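Local coordinates for protein Adhesin/invasin TibA autotransporter (Escherichia coli, PDB 4Q1Q) that mediates adhesion to and invasion of human intestinal epithelial cells and bacterial aggregation, as a heptosylated autotransporter with a beta-helical passenger fragment, at the D-glycero-alpha-D-manno-heptopyranose site. Residues are numbered along the deposited sequence; one frame, centred on the assembly and turned at random.

The D-glycero-alpha-D-manno-heptopyranose site. Residues 182, 200-201, 219-220, 239. With 289 (D-glycero-alpha-D-manno-heptopyranose), chain B; 289 (D-glycero-alpha-D-manno-heptopyranose), chain C.
Two O-linked heptoses, added by the heptosyltransferase TibC, lie along one ridge of the passenger beta-helix of this AIDA-type autotransporter, where loops of successive turns line up. Ser182, Tyr200 with Gly201, Ser219 with Gly220, and Asp239 follow one another at a spacing close to the 19-residue repeat, so this is a shallow surface patch rather than an enclosed pocket. Both sugars are modifications of the protein itself: the hydroxyl OG of Ser182 is bonded to the anomeric carbon C1 of 289 in chain B, and OG of Ser219 to C1 of 289 in chain C. The two serines present their oxygens differently. In Ser182 OG stands anti to the carbonyl carbon (chi1 -51°), whereas in Ser219 it is anti to the backbone N (chi1 -171°). From Ser182 the first heptose reaches over the intervening turn, where CA of Gly201 lies 3.7 Å from C3 of 289 in chain B. The carbonyl O of Tyr200 is 3.6 Å from C2 of the same sugar. At the far end its 3-hydroxyl O3 donates a hydrogen bond of 2.7 Å to the backbone O of Ser219, approaching from above the carbonyl plane, 53° out of it. The sugars also grip each other. The 2-hydroxyl O2 of 289 in chain B donates to the exocyclic O6 of 289 in chain C at 2.8 Å. The 4-hydroxyls pair as well, O4 of 289 in chain B lying 2.6 Å from O4 of 289 in chain C. Asp239, its CG anti to the carbonyl carbon, meets the second sugar from the C1-C2 side rather than over a ring face, with carboxylate OD2 3.5 Å from C2 of 289 in chain C. Protein hides 92 of 253 Å² of the first heptose and 64 of 252 Å² of the second.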
# COMPACT_ATOMS: atom_id res chain seq x y z
N SER A 182 -1.62 10.58 11.11
CA SER A 182 -2.81 10.94 11.87
C SER A 182 -4.06 10.69 11.05
O SER A 182 -4.12 11.12 9.91
CB SER A 182 -2.81 12.40 12.30
OG SER A 182 -1.58 12.74 12.94
N TYR A 200 3.05 7.76 13.07
CA TYR A 200 3.30 9.19 13.14
C TYR A 200 1.98 9.89 13.42
O TYR A 200 1.47 10.65 12.60
CB TYR A 200 3.86 9.73 11.83
CG TYR A 200 5.28 9.35 11.53
CD1 TYR A 200 6.25 9.30 12.51
CD2 TYR A 200 5.67 9.10 10.21
CE1 TYR A 200 7.56 8.98 12.21
CE2 TYR A 200 6.98 8.80 9.89
CZ TYR A 200 7.92 8.75 10.90
OH TYR A 200 9.22 8.44 10.59
N GLY A 201 1.42 9.55 14.56
CA GLY A 201 0.07 9.95 14.87
C GLY A 201 -1.00 8.95 14.50
O GLY A 201 -2.14 9.16 14.88
N SER A 219 4.62 10.42 18.78
CA SER A 219 3.64 11.35 19.31
C SER A 219 2.29 11.29 18.62
O SER A 219 2.16 11.45 17.40
CB SER A 219 4.21 12.77 19.24
OG SER A 219 3.37 13.68 19.94
N GLY A 220 1.27 11.05 19.44
CA GLY A 220 -0.09 10.95 18.94
C GLY A 220 -0.40 9.56 18.41
O GLY A 220 -1.55 9.28 18.10
N ASP A 239 4.93 10.71 24.19
CA ASP A 239 3.53 10.97 23.88
C ASP A 239 2.97 9.94 22.90
O ASP A 239 1.87 10.15 22.38
CB ASP A 239 3.35 12.39 23.33
CG ASP A 239 3.58 13.48 24.37
OD1 ASP A 239 3.12 13.33 25.52
OD2 ASP A 239 4.23 14.50 24.05
O7 289 B . -5.34 15.32 15.40
C7 289 B . -4.35 15.73 14.45
C6 289 B . -3.01 15.88 15.16
O6 289 B . -3.25 16.13 16.55
C5 289 B . -2.15 14.63 14.97
O5 289 B . -1.72 14.76 13.61
C1 289 B . -0.82 13.79 13.08
C2 289 B . 0.46 13.91 13.89
O2 289 B . 1.03 15.20 13.66
C3 289 B . 0.12 13.63 15.36
O3 289 B . 1.30 13.74 16.17
C4 289 B . -0.95 14.56 15.91
O4 289 B . -1.23 14.12 17.24
O7 289 C . 4.07 18.23 16.02
C7 289 C . 4.09 17.08 16.87
C6 289 C . 2.64 16.71 17.18
O6 289 C . 1.99 16.08 16.08
C5 289 C . 2.50 15.69 18.30
O5 289 C . 3.75 15.54 18.96
C1 289 C . 3.65 14.91 20.24
C2 289 C . 2.76 15.79 21.12
O2 289 C . 3.22 17.15 21.10
C3 289 C . 1.37 15.59 20.53
O3 289 C . 0.29 16.17 21.26
C4 289 C . 1.36 16.23 19.15
O4 289 C . 0.11 15.91 18.54